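Local coordinates for putative diguanylate cyclase (GGDEF) with PAS/PAC domain (Rhodopseudomonas palustris, PDB 3LIF), which probably makes cyclic di-GMP from two molecules of GTP, the part modelled here being its extracellular sensor domain of PDC fold, at residues H22-H27 and T156-F161; A74-D79 and S99-H104; K220-R225 and V233-R238. One frame throughout, in Å; residues are numbered along the deposited sequence.

Contact 1 (H22-H27 and T156-F161)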
loop_
_atom_site.group_PDB
_atom_site.type_symbol
_atom_site.label_atom_id
_atom_site.label_comp_id
_atom_site.label_asym_id
_atom_site.label_seq_id
_atom_site.Cartn_x
_atom_site.Cartn_y
_atom_site.Cartn_z
ATOM N N HIS A 22 15.975 3.591 1.542
ATOM C CA HIS A 22 16.094 3.089 0.193
ATOM C C HIS A 22 15.655 1.622 0.073
ATOM O O HIS A 22 14.919 1.241 -0.831
ATOM C CB HIS A 22 17.506 3.262 -0.270
ATOM C CG HIS A 22 17.693 2.987 -1.721
ATOM N ND1 HIS A 22 17.810 3.997 -2.661
ATOM C CD2 HIS A 22 17.811 1.813 -2.398
ATOM C CE1 HIS A 22 17.970 3.454 -3.857
ATOM N NE2 HIS A 22 17.964 2.134 -3.727
ATOM N N SER A 23 16.066 0.778 0.994
ATOM C CA SER A 23 15.583 -0.590 0.938
ATOM C C SER A 23 14.069 -0.706 1.100
ATOM O O SER A 23 13.426 -1.449 0.386
ATOM C CB SER A 23 16.228 -1.400 2.040
ATOM O OG SER A 23 17.557 -1.603 1.709
ATOM N N LEU A 24 13.514 -0.010 2.092
ATOM C CA LEU A 24 12.082 -0.018 2.321
ATOM C C LEU A 24 11.331 0.471 1.055
ATOM O O LEU A 24 10.340 -0.100 0.693
ATOM C CB LEU A 24 11.739 0.792 3.581
ATOM C CG LEU A 24 12.344 0.287 4.906
ATOM C CD1 LEU A 24 12.113 1.226 6.094
ATOM C CD2 LEU A 24 11.843 -1.066 5.301
ATOM N N ALA A 25 11.826 1.496 0.376
ATOM C CA ALA A 25 11.139 2.037 -0.789
ATOM C C ALA A 25 11.094 0.985 -1.912
ATOM O O ALA A 25 10.081 0.789 -2.590
ATOM C CB ALA A 25 11.828 3.273 -1.264
ATOM N N GLU A 26 12.198 0.281 -2.088
ATOM C CA GLU A 26 12.235 -0.763 -3.096
ATOM C C GLU A 26 11.372 -1.926 -2.775
ATOM O O GLU A 26 10.729 -2.510 -3.636
ATOM C CB GLU A 26 13.643 -1.271 -3.305
ATOM C CG GLU A 26 14.445 -0.262 -4.032
ATOM C CD GLU A 26 15.642 -0.912 -4.623
ATOM O OE1 GLU A 26 15.770 -0.874 -5.880
ATOM O OE2 GLU A 26 16.438 -1.509 -3.828
ATOM N N HIS A 27 11.400 -2.320 -1.538
ATOM C CA HIS A 27 10.493 -3.359 -1.165
ATOM C C HIS A 27 9.045 -2.979 -1.578
ATOM O O HIS A 27 8.266 -3.856 -2.020
ATOM C CB HIS A 27 10.570 -3.522 0.307
ATOM C CG HIS A 27 9.647 -4.540 0.822
ATOM N ND1 HIS A 27 8.413 -4.222 1.341
ATOM C CD2 HIS A 27 9.789 -5.875 0.964
ATOM C CE1 HIS A 27 7.829 -5.320 1.779
ATOM N NE2 HIS A 27 8.644 -6.338 1.567
ATOM N N THR A 156 5.044 -7.239 8.860
ATOM C CA THR A 156 5.843 -8.385 9.236
ATOM C C THR A 156 7.254 -8.213 8.731
ATOM O O THR A 156 8.196 -8.523 9.403
ATOM C CB THR A 156 5.172 -9.597 8.621
ATOM O OG1 THR A 156 4.085 -9.928 9.485
ATOM C CG2 THR A 156 6.118 -10.806 8.383
ATOM N N PHE A 157 7.385 -7.725 7.525
ATOM C CA PHE A 157 8.665 -7.368 7.022
ATOM C C PHE A 157 9.236 -6.267 7.923
ATOM O O PHE A 157 10.446 -6.269 8.208
ATOM C CB PHE A 157 8.486 -6.809 5.615
ATOM C CG PHE A 157 9.759 -6.373 4.967
ATOM C CD1 PHE A 157 10.856 -7.225 4.912
ATOM C CD2 PHE A 157 9.870 -5.126 4.387
ATOM C CE1 PHE A 157 12.048 -6.816 4.291
ATOM C CE2 PHE A 157 11.046 -4.709 3.777
ATOM C CZ PHE A 157 12.135 -5.558 3.727
ATOM N N TYR A 158 8.384 -5.333 8.383
ATOM C CA TYR A 158 8.938 -4.132 8.992
ATOM C C TYR A 158 9.503 -4.486 10.338
ATOM O O TYR A 158 10.513 -3.920 10.770
ATOM C CB TYR A 158 7.977 -2.937 9.097
ATOM C CG TYR A 158 7.609 -2.316 7.780
ATOM C CD1 TYR A 158 8.438 -2.454 6.663
ATOM C CD2 TYR A 158 6.419 -1.622 7.635
ATOM C CE1 TYR A 158 8.088 -1.909 5.429
ATOM C CE2 TYR A 158 6.047 -1.063 6.420
ATOM C CZ TYR A 158 6.880 -1.210 5.320
ATOM O OH TYR A 158 6.509 -0.644 4.121
ATOM N N LYS A 159 8.893 -5.464 10.988
ATOM C CA LYS A 159 9.426 -5.854 12.272
ATOM C C LYS A 159 10.765 -6.620 12.223
ATOM O O LYS A 159 11.393 -6.801 13.252
ATOM C CB LYS A 159 8.384 -6.566 13.114
ATOM C CG LYS A 159 8.199 -7.987 12.798
ATOM C CD LYS A 159 7.110 -8.530 13.724
ATOM C CE LYS A 159 7.684 -8.804 15.124
ATOM N NZ LYS A 159 6.578 -9.333 15.939
ATOM N N THR A 160 11.231 -7.018 11.045
ATOM C CA THR A 160 12.522 -7.652 10.995
ATOM C C THR A 160 13.694 -6.671 11.208
ATOM O O THR A 160 14.838 -7.019 10.932
ATOM C CB THR A 160 12.799 -8.342 9.631
ATOM O OG1 THR A 160 13.024 -7.345 8.632
ATOM C CG2 THR A 160 11.685 -9.264 9.218
ATOM N N PHE A 161 13.457 -5.441 11.641
ATOM C CA PHE A 161 14.551 -4.487 11.581
ATOM C C PHE A 161 14.913 -3.986 12.930
ATOM O O PHE A 161 14.074 -3.450 13.633
ATOM C CB PHE A 161 14.212 -3.294 10.700
ATOM C CG PHE A 161 14.345 -3.570 9.245
ATOM C CD1 PHE A 161 15.582 -3.539 8.639
ATOM C CD2 PHE A 161 13.223 -3.867 8.477
ATOM C CE1 PHE A 161 15.728 -3.797 7.278
ATOM C CE2 PHE A 161 13.351 -4.123 7.124
ATOM C CZ PHE A 161 14.622 -4.095 6.513
HETATM O O HOH W 1 8.168 -1.617 2.004
#

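Contact 2 (A74-D79 and S99-H104)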
loop_
_atom_site.group_PDB
_atom_site.type_symbol
_atom_site.label_atom_id
_atom_site.label_comp_id
_atom_site.label_asym_id
_atom_site.label_seq_id
_atom_site.Cartn_x
_atom_site.Cartn_y
_atom_site.Cartn_z
ATOM N N ALA A 74 -11.114 -9.742 -6.690
ATOM C CA ALA A 74 -12.440 -9.910 -7.173
ATOM C C ALA A 74 -12.591 -9.212 -8.500
ATOM O O ALA A 74 -11.764 -8.354 -8.850
ATOM C CB ALA A 74 -13.493 -9.483 -6.147
ATOM N N ILE A 75 -13.640 -9.649 -9.227
ATOM C CA ILE A 75 -14.056 -9.062 -10.458
ATOM C C ILE A 75 -15.424 -8.374 -10.328
ATOM O O ILE A 75 -16.338 -8.905 -9.681
ATOM C CB ILE A 75 -14.202 -10.134 -11.488
ATOM C CG1 ILE A 75 -12.990 -11.055 -11.406
ATOM C CG2 ILE A 75 -14.332 -9.461 -12.897
ATOM C CD1 ILE A 75 -11.771 -10.539 -12.185
ATOM N N LEU A 76 -15.529 -7.208 -10.952
ATOM C CA LEU A 76 -16.754 -6.476 -11.123
ATOM C C LEU A 76 -16.943 -6.263 -12.613
ATOM O O LEU A 76 -15.949 -5.873 -13.319
ATOM C CB LEU A 76 -16.633 -5.079 -10.507
ATOM C CG LEU A 76 -16.380 -4.860 -9.014
ATOM C CD1 LEU A 76 -16.508 -3.365 -8.716
ATOM C CD2 LEU A 76 -17.256 -5.704 -8.074
ATOM N N ASP A 77 -18.178 -6.450 -13.108
ATOM C CA ASP A 77 -18.458 -6.164 -14.526
ATOM C C ASP A 77 -18.879 -4.739 -14.652
ATOM O O ASP A 77 -18.516 -3.930 -13.838
ATOM C CB ASP A 77 -19.669 -6.957 -14.959
ATOM C CG ASP A 77 -20.961 -6.626 -14.117
ATOM O OD1 ASP A 77 -21.195 -5.466 -13.584
ATOM O OD2 ASP A 77 -21.766 -7.586 -14.011
ATOM N N ALA A 78 -19.475 -4.349 -15.758
ATOM C CA ALA A 78 -19.033 -3.215 -16.477
ATOM C C ALA A 78 -20.112 -2.288 -15.751
ATOM O O ALA A 78 -20.073 -1.044 -15.800
ATOM C CB ALA A 78 -19.325 -3.334 -17.934
ATOM N N ASP A 79 -21.055 -2.946 -15.048
ATOM C CA ASP A 79 -22.104 -2.298 -14.236
ATOM C C ASP A 79 -21.735 -2.282 -12.763
ATOM O O ASP A 79 -22.516 -1.823 -11.921
ATOM C CB ASP A 79 -23.518 -2.955 -14.406
ATOM C CG ASP A 79 -24.037 -2.927 -15.860
ATOM O OD1 ASP A 79 -24.215 -1.828 -16.399
ATOM O OD2 ASP A 79 -24.263 -4.002 -16.454
ATOM N N SER A 99 -15.385 4.149 -5.539
ATOM C CA SER A 99 -14.635 5.148 -6.371
ATOM C C SER A 99 -13.709 4.529 -7.383
ATOM O O SER A 99 -13.552 5.032 -8.530
ATOM C CB SER A 99 -13.783 6.111 -5.530
ATOM O OG SER A 99 -12.984 5.354 -4.676
ATOM N N TYR A 100 -13.043 3.468 -6.964
ATOM C CA TYR A 100 -12.158 2.824 -7.914
ATOM C C TYR A 100 -12.929 2.332 -9.114
ATOM O O TYR A 100 -12.396 2.376 -10.246
ATOM C CB TYR A 100 -11.372 1.700 -7.299
ATOM C CG TYR A 100 -12.189 0.561 -6.750
ATOM C CD1 TYR A 100 -12.473 0.507 -5.405
ATOM C CD2 TYR A 100 -12.635 -0.497 -7.564
ATOM C CE1 TYR A 100 -13.150 -0.539 -4.862
ATOM C CE2 TYR A 100 -13.356 -1.582 -7.007
ATOM C CZ TYR A 100 -13.583 -1.574 -5.649
ATOM O OH TYR A 100 -14.289 -2.549 -5.003
ATOM N N PHE A 101 -14.170 1.882 -8.894
ATOM C CA PHE A 101 -14.976 1.431 -10.008
ATOM C C PHE A 101 -15.308 2.602 -10.869
ATOM O O PHE A 101 -15.076 2.567 -12.081
ATOM C CB PHE A 101 -16.250 0.744 -9.587
ATOM C CG PHE A 101 -17.226 0.577 -10.720
ATOM C CD1 PHE A 101 -17.101 -0.471 -11.599
ATOM C CD2 PHE A 101 -18.277 1.465 -10.899
ATOM C CE1 PHE A 101 -17.990 -0.643 -12.629
ATOM C CE2 PHE A 101 -19.168 1.311 -11.979
ATOM C CZ PHE A 101 -19.006 0.266 -12.845
ATOM N N ARG A 102 -15.849 3.655 -10.261
ATOM C CA ARG A 102 -16.095 4.857 -11.027
ATOM C C ARG A 102 -14.831 5.323 -11.773
ATOM O O ARG A 102 -14.909 5.738 -12.910
ATOM C CB ARG A 102 -16.717 5.964 -10.150
ATOM C CG ARG A 102 -18.238 5.767 -10.053
ATOM C CD ARG A 102 -18.991 6.692 -9.155
ATOM N NE ARG A 102 -18.588 6.469 -7.776
ATOM C CZ ARG A 102 -17.720 7.268 -7.135
ATOM N NH1 ARG A 102 -17.187 8.303 -7.785
ATOM N NH2 ARG A 102 -17.383 7.057 -5.856
ATOM N N TYR A 103 -13.663 5.250 -11.153
ATOM C CA TYR A 103 -12.505 5.785 -11.810
ATOM C C TYR A 103 -12.136 4.974 -13.079
ATOM O O TYR A 103 -11.883 5.533 -14.157
ATOM C CB TYR A 103 -11.362 5.864 -10.823
ATOM C CG TYR A 103 -10.045 6.197 -11.474
ATOM C CD1 TYR A 103 -9.269 5.181 -12.051
ATOM C CD2 TYR A 103 -9.566 7.517 -11.537
ATOM C CE1 TYR A 103 -8.055 5.459 -12.682
ATOM C CE2 TYR A 103 -8.350 7.813 -12.160
ATOM C CZ TYR A 103 -7.588 6.771 -12.734
ATOM O OH TYR A 103 -6.353 7.000 -13.353
ATOM N N HIS A 104 -12.148 3.650 -12.995
ATOM C CA HIS A 104 -11.820 2.920 -14.182
ATOM C C HIS A 104 -12.823 3.017 -15.286
ATOM O O HIS A 104 -12.458 2.822 -16.458
ATOM C CB HIS A 104 -11.539 1.472 -13.853
ATOM C CG HIS A 104 -10.288 1.313 -13.057
ATOM N ND1 HIS A 104 -10.236 0.616 -11.863
ATOM C CD2 HIS A 104 -9.065 1.861 -13.227
ATOM C CE1 HIS A 104 -9.019 0.692 -11.355
ATOM N NE2 HIS A 104 -8.294 1.450 -12.158
#

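Contact 3 (K220-R225 and V233-R238)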
loop_
_atom_site.group_PDB
_atom_site.type_symbol
_atom_site.label_atom_id
_atom_site.label_comp_id
_atom_site.label_asym_id
_atom_site.label_seq_id
_atom_site.Cartn_x
_atom_site.Cartn_y
_atom_site.Cartn_z
ATOM N N LYS A 220 12.509 12.021 17.468
ATOM C CA LYS A 220 13.408 11.153 16.743
ATOM C C LYS A 220 13.889 11.712 15.450
ATOM O O LYS A 220 13.305 12.648 14.912
ATOM C CB LYS A 220 12.782 9.806 16.473
ATOM C CG LYS A 220 11.336 9.702 16.779
ATOM C CD LYS A 220 10.925 8.232 16.801
ATOM C CE LYS A 220 9.933 8.003 17.915
ATOM N NZ LYS A 220 9.164 6.758 17.663
ATOM N N TYR A 221 15.008 11.153 14.998
ATOM C CA TYR A 221 15.463 11.341 13.648
ATOM C C TYR A 221 14.655 10.429 12.732
ATOM O O TYR A 221 14.453 9.251 13.048
ATOM C CB TYR A 221 16.935 10.998 13.513
ATOM C CG TYR A 221 17.812 12.104 13.971
ATOM C CD1 TYR A 221 18.133 12.239 15.315
ATOM C CD2 TYR A 221 18.304 13.048 13.072
ATOM C CE1 TYR A 221 18.935 13.265 15.775
ATOM C CE2 TYR A 221 19.140 14.108 13.526
ATOM C CZ TYR A 221 19.446 14.206 14.891
ATOM O OH TYR A 221 20.263 15.233 15.378
ATOM N N LEU A 222 14.218 10.998 11.605
ATOM C CA LEU A 222 13.396 10.340 10.611
ATOM C C LEU A 222 13.997 10.465 9.209
ATOM O O LEU A 222 14.444 11.574 8.714
ATOM C CB LEU A 222 11.996 10.969 10.609
ATOM C CG LEU A 222 10.934 10.481 9.581
ATOM C CD1 LEU A 222 9.560 10.723 10.115
ATOM C CD2 LEU A 222 11.099 11.112 8.204
ATOM N N ALA A 223 14.018 9.335 8.537
ATOM C CA ALA A 223 14.420 9.361 7.153
ATOM C C ALA A 223 13.176 8.925 6.365
ATOM O O ALA A 223 12.445 8.011 6.800
ATOM C CB ALA A 223 15.551 8.405 6.929
ATOM N N TYR A 224 12.942 9.594 5.232
ATOM C CA TYR A 224 11.843 9.276 4.349
ATOM C C TYR A 224 12.305 9.292 2.926
ATOM O O TYR A 224 13.263 9.972 2.572
ATOM C CB TYR A 224 10.753 10.315 4.457
ATOM C CG TYR A 224 11.122 11.640 3.832
ATOM C CD1 TYR A 224 10.930 11.847 2.477
ATOM C CD2 TYR A 224 11.698 12.706 4.611
ATOM C CE1 TYR A 224 11.242 13.072 1.883
ATOM C CE2 TYR A 224 12.015 13.933 4.049
ATOM C CZ TYR A 224 11.783 14.101 2.669
ATOM O OH TYR A 224 12.064 15.270 2.020
ATOM N N ARG A 225 11.559 8.583 2.103
ATOM C CA ARG A 225 11.817 8.493 0.680
ATOM C C ARG A 225 10.556 8.145 -0.162
ATOM O O ARG A 225 9.839 7.165 0.118
ATOM C CB ARG A 225 12.915 7.439 0.432
ATOM C CG ARG A 225 13.341 7.362 -1.016
ATOM C CD ARG A 225 14.322 6.279 -1.243
ATOM N NE ARG A 225 15.419 6.365 -0.273
ATOM C CZ ARG A 225 16.596 6.970 -0.498
ATOM N NH1 ARG A 225 16.852 7.553 -1.658
ATOM N NH2 ARG A 225 17.519 6.986 0.445
ATOM N N VAL A 233 5.065 6.775 0.140
ATOM C CA VAL A 233 6.288 7.251 0.764
ATOM C C VAL A 233 6.628 6.261 1.864
ATOM O O VAL A 233 5.735 5.680 2.455
ATOM C CB VAL A 233 6.037 8.595 1.430
ATOM C CG1 VAL A 233 7.347 9.218 1.935
ATOM C CG2 VAL A 233 5.373 9.505 0.441
ATOM N N VAL A 234 7.897 6.042 2.160
ATOM C CA VAL A 234 8.188 5.201 3.325
ATOM C C VAL A 234 8.902 6.078 4.296
ATOM O O VAL A 234 9.611 7.012 3.868
ATOM C CB VAL A 234 9.126 4.055 2.987
ATOM C CG1 VAL A 234 8.393 2.998 2.192
ATOM C CG2 VAL A 234 10.330 4.591 2.185
ATOM N N THR A 235 8.741 5.813 5.590
ATOM C CA THR A 235 9.546 6.540 6.577
ATOM C C THR A 235 10.147 5.561 7.575
ATOM O O THR A 235 9.488 4.589 7.884
ATOM C CB THR A 235 8.689 7.528 7.350
ATOM O OG1 THR A 235 7.744 6.811 8.166
ATOM C CG2 THR A 235 7.940 8.498 6.398
ATOM N N VAL A 236 11.386 5.799 8.049
ATOM C CA VAL A 236 12.003 5.055 9.174
ATOM C C VAL A 236 12.397 6.058 10.208
ATOM O O VAL A 236 13.029 7.052 9.875
ATOM C CB VAL A 236 13.409 4.498 8.879
ATOM C CG1 VAL A 236 13.550 3.145 9.477
ATOM C CG2 VAL A 236 13.742 4.455 7.459
ATOM N N ALA A 237 12.136 5.758 11.472
ATOM C CA ALA A 237 12.520 6.654 12.562
ATOM C C ALA A 237 13.087 5.893 13.745
ATOM O O ALA A 237 12.770 4.722 13.943
ATOM C CB ALA A 237 11.355 7.455 13.005
ATOM N N ARG A 238 13.956 6.559 14.503
ATOM C CA ARG A 238 14.423 6.065 15.810
ATOM C C ARG A 238 14.651 7.194 16.799
ATOM O O ARG A 238 15.066 8.272 16.414
ATOM C CB ARG A 238 15.679 5.163 15.694
ATOM C CG ARG A 238 16.981 5.769 15.201
ATOM C CD ARG A 238 18.244 4.937 15.678
ATOM N NE ARG A 238 18.516 3.658 14.965
ATOM C CZ ARG A 238 19.453 3.480 14.000
ATOM N NH1 ARG A 238 20.249 4.464 13.588
ATOM N NH2 ARG A 238 19.618 2.306 13.412
#

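Contact 1 (H22-H27 and T156-F161)
His27 and Phe157 reach toward each other tip to tip and lay their rings in an offset stack, with centroids 3.8 Å apart and planes 14° from parallel. Phe157 CD2 lies over the middle of the imidazole, while His27 CD2 sits nearer the rim of the phenyl ring. In both residues CG is anti to the backbone N (chi1 178° and 179°), which carries each CG out toward the other helix. The opposite face of Phe157 is taken by Phe161 CE2, also set toward the rim, and Phe157 CZ in turn lies at the edge of the Phe161 ring, in its plane.

The segments belong to two helices: the long helix 5-47 and helix 151-158, which lies in the chain between the two beta sheets of this PDC sensor. A type I turn runs from Tyr158 to Phe161, and Phe157 O accepts from both Thr160 N and Thr160 OG1.

The apolar part of the contact is a single methyl among three rings. Leu24 CD2 is 3.9 Å from Tyr158 CE1, 3.9 Å from Phe161 CE2 and 4.0 Å from Phe157 CE2.

No direct hydrogen bond links the segments, but a water does. It donates to Leu24 O at 3.0 Å, and it also bonds His27 ND1 at 2.7 Å and Tyr158 OH at 2.9 Å, lying in the plane of the tyrosine ring. Beyond the segments, the Tyr158 side chain rests on Ile169 and Leu171 of strand 168-173.

Contact 2 (A74-D79 and S99-H104)
Phe101 has its CG anti to the backbone N (chi1 166°), which starts its side chain toward the end of strand 70-76, whereas Tyr100 has CG between the backbone N and the carbonyl carbon (chi1 61°). The two side chains thus set off in different directions from the helix, yet both rings come up against one methyl of the strand: Leu76 CD1 is 4.0 Å from Tyr100 CE2 and 4.1 Å from Phe101 CD1. The leucine crosses the tyrosine at about a right angle.

Past the leucine, the tip of Phe101 meets backbone instead of side chains. Ala78 O lies at the ring edge, in its plane, 3.4 Å from Phe101 CZ. Asp77 O approaches more obliquely, 3.5 Å from Phe101 CE1, and the carbonyl carbon of Asp79 is also beside CZ. An alanine in place of Phe101 would probably open a gap beside the carbonyls of Asp77 and Ala78 and leave Leu76 CD1 with Tyr100 as its main partner across the contact.

In this loop Asp77 OD1 accepts a hydrogen bond from Gln81 N. A further bond from Asp79 N would make an Asx turn, though the position of that nitrogen is doubtful.

The contact sets helix 99-106 against the sheet of the first half of the sensor. Leu76 also touches Leu82 of the edge strand 82-85, while Tyr100 packs on Val146, Leu113, Thr115 and Ser131, from strands 141-149, 113-119 and 126-135.

Contact 3 (K220-R225 and V233-R238)
Tyr224 faces Thr235 in a non-hydrogen-bonded pair, and its side chain can be followed outward from the backbone. CB lies 3.5 Å from Val234 O and 3.9 Å from Thr235 CG2, with Val233 CG1 a little farther off. CG falls between the backbone N and the carbonyl carbon (chi1 72°), and beyond it the ring leaves the partner strand, with Val233 CG1 as its oblique neighbour. The rest of the side chain belongs to other elements: it packs on Leu196, Ala200 and Leu201 of helix 195-203, and at the tip OH is hydrogen-bonded to Ser204 O. A citrate, probably from the crystallisation liquor, is bound about 4 Å from this side chain.

Leu222 and Ala237 share that face of the sheet, their CB atoms 4.3 Å apart. On the other face Ala223 CB is 4.4 Å from Val236 CG2, and Arg225 stands beside Val234, its NE hydrogen-bonded to Ser21 OG on helix 5-47.

Backbone bonds tie the strands in pairs. Ala223 N to Val236 O and Val236 N to Ala223 O both measure 2.8 Å, Arg225 and Val234 exchange a similar pair, and Arg238 N gives to Tyr221 O at 3.1 Å.

With their directions 162° apart, strands 219-226 and 232-239 form an antiparallel beta hairpin, the fourth and fifth strands of a 2-1-5-4-3 sheet, the strand order of PAS-like PDC domains.

Overall arrangement
Contacts 1 and 3 are neighbours, their centres about 12 Å apart: helix 5-47 lies over the sheet of the second half, where Leu24 packs on Val236 and Ala25 on Val234 and Arg225. Contact 2 belongs to the first-half sheet, on the other side of the chain's centre, about 31 Å from contact 1 and 35 Å from contact 3, centre to centre. In sequence it is nested within the loop closed by contact 1, while contact 3 comes after both. The two sheets share the order 2-1-5-4-3, as expected of a double PDC sensor, and helix 151-158 follows the first sheet and precedes the second, so contact 1 ties this junction back to the N-terminal helix.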